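Local coordinates for gamma-glutamyltranspeptidase (Streptomyces lincolnensis, PDB 6J3A), which probably cleaves gamma-glutamyl-type amide bonds or transfers the acyl group, as a homologue of the LmbA glutamyltranspeptidases in the Ntn-hydrolase clan, at residues Leu305-Lys310 against Asp346-Glu351; Pro536-Asp541 against Gly555-Glu560. One frame throughout, in Å; residues are numbered along the deposited sequence.

Interaction 1 of 2, residues Leu305-Lys310 against Asp346-Glu351; sequences LVEGCK and DKASHE
Glu307 and Ser349 carry the contact, with Lys310 beside them. The backbone N of Ser349 donates to OE2 of Glu307 at 2.7 Å, and the N-H points almost straight at the oxygen (168°). The nitrogen approaches from above the carboxylate plane, tilted 36° out of it. Ser349 CB also lies 3.2 Å from Glu307 OE2. The other oxygen, Glu307 OE1, takes a salt bridge from Lys310 NZ at 2.7 Å, through the syn lone pair. The carboxylate thus holds a loop amide with one oxygen and a lysine of the next helical turn with the other.

Lys310 reaches this place with a chain bent at chi2 and chi3. Its CE comes very close to Ser349 O, an approach too short to be trusted in detail. Lys310 NZ is 3.2 Å from Ser349 O, at a poor angle for a hydrogen bond. An alanine in place of Glu307 would probably leave the Ser349 amide without this acceptor and Lys310 without this countercharge.

Ser349 OG lies anti to its own backbone N (chi1 -176°) and accepts from Glu351 N at 3.3 Å. His576 packs on Glu307 and Ala348, and Ala348 pairs through its backbone with Arg574. An i, i+3 Glu-Lys salt bridge on helix 299-319 thus meets a loop that forms an ST turn at Ser349.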
loop_
_atom_site.group_PDB
_atom_site.type_symbol
_atom_site.label_atom_id
_atom_site.label_comp_id
_atom_site.label_asym_id
_atom_site.label_seq_id
_atom_site.Cartn_x
_atom_site.Cartn_y
_atom_site.Cartn_z
ATOM N N LEU A 305 26.156 -1.022 17.769
ATOM C CA LEU A 305 25.847 -1.785 16.563
ATOM C C LEU A 305 26.801 -1.532 15.401
ATOM O O LEU A 305 27.053 -2.444 14.611
ATOM C CB LEU A 305 24.414 -1.504 16.112
ATOM C CG LEU A 305 23.301 -1.943 17.073
ATOM C CD1 LEU A 305 21.931 -1.793 16.427
ATOM C CD2 LEU A 305 23.477 -3.365 17.580
ATOM N N VAL A 306 27.303 -0.301 15.282
ATOM C CA VAL A 306 28.232 0.066 14.194
ATOM C C VAL A 306 29.572 -0.665 14.386
ATOM O O VAL A 306 30.061 -1.372 13.496
ATOM C CB VAL A 306 28.415 1.606 14.109
ATOM C CG1 VAL A 306 29.557 2.007 13.170
ATOM C CG2 VAL A 306 27.118 2.262 13.649
ATOM N N GLU A 307 30.144 -0.498 15.568
ATOM C CA GLU A 307 31.397 -1.168 15.903
ATOM C C GLU A 307 31.273 -2.693 15.797
ATOM O O GLU A 307 32.155 -3.355 15.253
ATOM C CB GLU A 307 31.880 -0.739 17.296
ATOM C CG GLU A 307 32.214 0.745 17.402
ATOM C CD GLU A 307 33.085 1.201 16.259
ATOM O OE1 GLU A 307 32.546 1.829 15.326
ATOM O OE2 GLU A 307 34.298 0.881 16.275
ATOM N N GLY A 308 30.171 -3.235 16.296
ATOM C CA GLY A 308 29.895 -4.666 16.175
ATOM C C GLY A 308 29.808 -5.122 14.728
ATOM O O GLY A 308 30.367 -6.151 14.360
ATOM N N CYS A 309 29.116 -4.335 13.906
ATOM C CA CYS A 309 29.035 -4.576 12.465
ATOM C C CYS A 309 30.407 -4.583 11.773
ATOM O O CYS A 309 30.685 -5.476 10.964
ATOM C CB CYS A 309 28.128 -3.547 11.815
ATOM S SG CYS A 309 28.065 -3.695 10.022
ATOM N N LYS A 310 31.254 -3.603 12.097
ATOM C CA LYS A 310 32.636 -3.559 11.580
ATOM C C LYS A 310 33.390 -4.858 11.862
ATOM O O LYS A 310 34.001 -5.435 10.969
ATOM C CB LYS A 310 33.407 -2.346 12.142
ATOM C CG LYS A 310 33.267 -1.091 11.277
ATOM C CD LYS A 310 32.748 0.134 12.014
ATOM C CE LYS A 310 33.813 1.168 12.280
ATOM N NZ LYS A 310 33.181 2.441 12.731
ATOM N N ASP A 346 35.163 2.816 23.350
ATOM C CA ASP A 346 34.458 4.099 23.416
ATOM C C ASP A 346 34.523 4.863 22.098
ATOM O O ASP A 346 33.566 5.552 21.733
ATOM C CB ASP A 346 35.036 4.970 24.533
ATOM C CG ASP A 346 34.730 4.431 25.928
ATOM O OD1 ASP A 346 33.999 3.420 26.068
ATOM O OD2 ASP A 346 35.241 5.031 26.900
ATOM N N LYS A 347 35.657 4.735 21.407
ATOM C CA LYS A 347 35.905 5.394 20.121
ATOM C C LYS A 347 35.615 4.489 18.917
ATOM O O LYS A 347 35.563 3.255 19.015
ATOM C CB LYS A 347 37.346 5.928 20.049
ATOM C CG LYS A 347 37.474 7.434 20.255
ATOM C CD LYS A 347 36.888 7.934 21.576
ATOM C CE LYS A 347 37.302 9.375 21.893
ATOM N NZ LYS A 347 37.212 10.328 20.740
ATOM N N ALA A 348 35.430 5.140 17.778
ATOM C CA ALA A 348 35.069 4.465 16.545
ATOM C C ALA A 348 36.334 3.909 15.915
ATOM O O ALA A 348 37.327 4.628 15.774
ATOM C CB ALA A 348 34.391 5.440 15.596
ATOM N N SER A 349 36.294 2.628 15.563
ATOM C CA SER A 349 37.380 1.971 14.853
ATOM C C SER A 349 37.405 2.408 13.375
ATOM O O SER A 349 36.366 2.491 12.728
ATOM C CB SER A 349 37.223 0.448 14.956
ATOM O OG SER A 349 38.310 -0.239 14.348
ATOM N N HIS A 350 38.603 2.697 12.866
ATOM C CA HIS A 350 38.849 2.959 11.439
ATOM C C HIS A 350 39.621 1.798 10.796
ATOM O O HIS A 350 40.094 1.905 9.663
ATOM C CB HIS A 350 39.654 4.251 11.291
ATOM C CG HIS A 350 38.869 5.485 11.593
ATOM N ND1 HIS A 350 38.851 6.577 10.751
ATOM C CD2 HIS A 350 38.064 5.799 12.635
ATOM C CE1 HIS A 350 38.079 7.516 11.269
ATOM N NE2 HIS A 350 37.587 7.069 12.411
ATOM N N GLU A 351 39.719 0.690 11.528
ATOM C CA GLU A 351 40.603 -0.421 11.211
ATOM C C GLU A 351 39.752 -1.645 10.893
ATOM O O GLU A 351 38.680 -1.846 11.485
ATOM C CB GLU A 351 41.511 -0.720 12.411
ATOM C CG GLU A 351 42.757 0.160 12.527
ATOM C CD GLU A 351 42.458 1.608 12.897
ATOM O OE1 GLU A 351 41.815 1.846 13.945
ATOM O OE2 GLU A 351 42.872 2.517 12.144
HETATM O O HOH W 1 36.570 -4.393 11.800
#

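Interaction 2 of 2, residues Pro536-Asp541 against Gly555-Glu560; sequences PNWHND and GSVTVE
Thr558 N donates to His539 O at 2.7 Å. The return bond of this antiparallel hydrogen-bonded pair, His539 N to Thr558 O, is 3.0 Å. Asp541 N adds a bond to Ser556 O at 2.9 Å. At the far end Glu560 OE2 accepts from Asn537 N at 3.0 Å, the donor standing 41° out of the carboxylate plane. Glu560 N gives a weak bond back to Asn537 O. The same carboxylate forms salt bridges with Arg608 and Arg562, and Asp541 forms one with Arg553.

Further out, His539 and Thr558 lie side by side and point the same way. Chi1 of 73° puts His539 CG between its backbone N and carbonyl carbon, and His539 NE2 comes within 3.3 Å of Thr558 CB. The other face carries Trp538, Asn540, Val557 and Val559. There Trp538 CB meets Val559 CG1 at 3.8 Å, while the indole leads away to stack with His512.

Backbone bonds thus set the register of this antiparallel pair. The buried Glu560 carboxylate is met by the amides of Asn537, Ser585 and Glu586 and by the two arginines, which would probably stabilise its negative charge.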
loop_
_atom_site.group_PDB
_atom_site.type_symbol
_atom_site.label_atom_id
_atom_site.label_comp_id
_atom_site.label_asym_id
_atom_site.label_seq_id
_atom_site.Cartn_x
_atom_site.Cartn_y
_atom_site.Cartn_z
ATOM N N PRO A 536 14.376 5.581 11.228
ATOM C CA PRO A 536 15.659 5.986 10.676
ATOM C C PRO A 536 16.647 4.836 10.701
ATOM O O PRO A 536 16.821 4.190 11.743
ATOM C CB PRO A 536 16.109 7.118 11.610
ATOM C CG PRO A 536 14.841 7.708 12.106
ATOM C CD PRO A 536 13.889 6.546 12.233
ATOM N N ASN A 537 17.243 4.560 9.545
ATOM C CA ASN A 537 18.203 3.473 9.392
ATOM C C ASN A 537 19.554 4.084 9.012
ATOM O O ASN A 537 19.644 5.283 8.719
ATOM C CB ASN A 537 17.696 2.463 8.342
ATOM C CG ASN A 537 18.150 1.029 8.611
ATOM O OD1 ASN A 537 19.195 0.813 9.176
ATOM N ND2 ASN A 537 17.352 0.052 8.199
ATOM N N TRP A 538 20.600 3.260 9.069
ATOM C CA TRP A 538 21.980 3.702 8.846
ATOM C C TRP A 538 22.824 2.529 8.370
ATOM O O TRP A 538 22.405 1.387 8.474
ATOM C CB TRP A 538 22.584 4.259 10.149
ATOM C CG TRP A 538 22.789 3.174 11.217
ATOM C CD1 TRP A 538 23.942 2.481 11.482
ATOM C CD2 TRP A 538 21.798 2.645 12.103
ATOM N NE1 TRP A 538 23.730 1.565 12.488
ATOM C CE2 TRP A 538 22.424 1.645 12.887
ATOM C CE3 TRP A 538 20.440 2.920 12.319
ATOM C CZ2 TRP A 538 21.739 0.920 13.866
ATOM C CZ3 TRP A 538 19.755 2.200 13.305
ATOM C CH2 TRP A 538 20.408 1.210 14.061
ATOM N N HIS A 539 24.026 2.825 7.888
ATOM C CA HIS A 539 25.022 1.796 7.533
ATOM C C HIS A 539 26.415 2.363 7.666
ATOM O O HIS A 539 26.580 3.580 7.676
ATOM C CB HIS A 539 24.825 1.297 6.100
ATOM C CG HIS A 539 25.236 2.282 5.042
ATOM N ND1 HIS A 539 26.391 2.144 4.301
ATOM C CD2 HIS A 539 24.637 3.407 4.591
ATOM C CE1 HIS A 539 26.479 3.143 3.441
ATOM N NE2 HIS A 539 25.429 3.925 3.599
ATOM N N ASN A 540 27.407 1.479 7.750
ATOM C CA ASN A 540 28.817 1.877 7.620
ATOM C C ASN A 540 29.443 1.305 6.350
ATOM O O ASN A 540 28.902 0.370 5.752
ATOM C CB ASN A 540 29.620 1.490 8.873
ATOM C CG ASN A 540 30.031 0.028 8.898
ATOM O OD1 ASN A 540 30.994 -0.368 8.243
ATOM N ND2 ASN A 540 29.332 -0.771 9.692
ATOM N N ASP A 541 30.583 1.878 5.959
ATOM C CA ASP A 541 31.358 1.407 4.793
ATOM C C ASP A 541 32.824 1.144 5.154
ATOM O O ASP A 541 33.708 1.229 4.293
ATOM C CB ASP A 541 31.300 2.421 3.637
ATOM C CG ASP A 541 29.954 2.466 2.944
ATOM O OD1 ASP A 541 29.411 1.403 2.552
ATOM O OD2 ASP A 541 29.462 3.593 2.764
ATOM N N GLY A 555 36.260 4.239 8.888
ATOM C CA GLY A 555 35.448 4.968 9.865
ATOM C C GLY A 555 34.187 5.655 9.356
ATOM O O GLY A 555 33.625 6.501 10.055
ATOM N N SER A 556 33.723 5.280 8.162
ATOM C CA SER A 556 32.637 5.989 7.484
ATOM C C SER A 556 31.285 5.390 7.803
ATOM O O SER A 556 31.051 4.206 7.565
ATOM C CB SER A 556 32.831 5.970 5.974
ATOM O OG SER A 556 31.863 6.790 5.342
ATOM N N VAL A 557 30.385 6.231 8.306
ATOM C CA VAL A 557 29.023 5.812 8.631
ATOM C C VAL A 557 27.984 6.799 8.081
ATOM O O VAL A 557 28.168 8.016 8.132
ATOM C CB VAL A 557 28.864 5.588 10.150
ATOM C CG1 VAL A 557 28.867 6.905 10.913
ATOM C CG2 VAL A 557 27.608 4.790 10.444
ATOM N N THR A 558 26.894 6.255 7.551
ATOM C CA THR A 558 25.877 7.064 6.881
ATOM C C THR A 558 24.515 6.920 7.570
ATOM O O THR A 558 23.916 5.848 7.543
ATOM C CB THR A 558 25.777 6.687 5.393
ATOM O OG1 THR A 558 27.073 6.790 4.792
ATOM C CG2 THR A 558 24.799 7.604 4.637
ATOM N N VAL A 559 24.037 8.012 8.168
ATOM C CA VAL A 559 22.695 8.064 8.783
ATOM C C VAL A 559 21.716 8.878 7.932
ATOM O O VAL A 559 22.129 9.779 7.195
ATOM C CB VAL A 559 22.709 8.649 10.220
ATOM C CG1 VAL A 559 23.581 7.797 11.132
ATOM C CG2 VAL A 559 23.162 10.109 10.251
ATOM N N GLU A 560 20.426 8.563 8.052
ATOM C CA GLU A 560 19.373 9.355 7.418
ATOM C C GLU A 560 19.240 10.688 8.140
ATOM O O GLU A 560 19.494 10.786 9.339
ATOM C CB GLU A 560 18.032 8.620 7.427
ATOM C CG GLU A 560 17.994 7.413 6.513
ATOM C CD GLU A 560 16.631 6.748 6.445
ATOM O OE1 GLU A 560 16.104 6.593 5.327
ATOM O OE2 GLU A 560 16.073 6.362 7.492
#

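Of the four segments, 305-310 on helix 299-319 comes first along the chain. Interaction 1 closes a loop of 35 intervening residues, mostly helical, when 346-351 returns to that helix. Interaction 2 opens much later and closes a short connection of 13 residues between strands 538-540 and 556-560. The two loops follow in series and neither nest nor cross. They meet in space, with centres about 12 Å apart. Leu305 and Val306 pack on Trp538, and Cys309 and Lys310 on Asn540, so helix 299-319 meets both loop 346-351 and strand 538-540. Strand 577-581 extends the small mixed sheet beyond 556-560, and the neighbouring Arg574 and His576 touch loop 346-351.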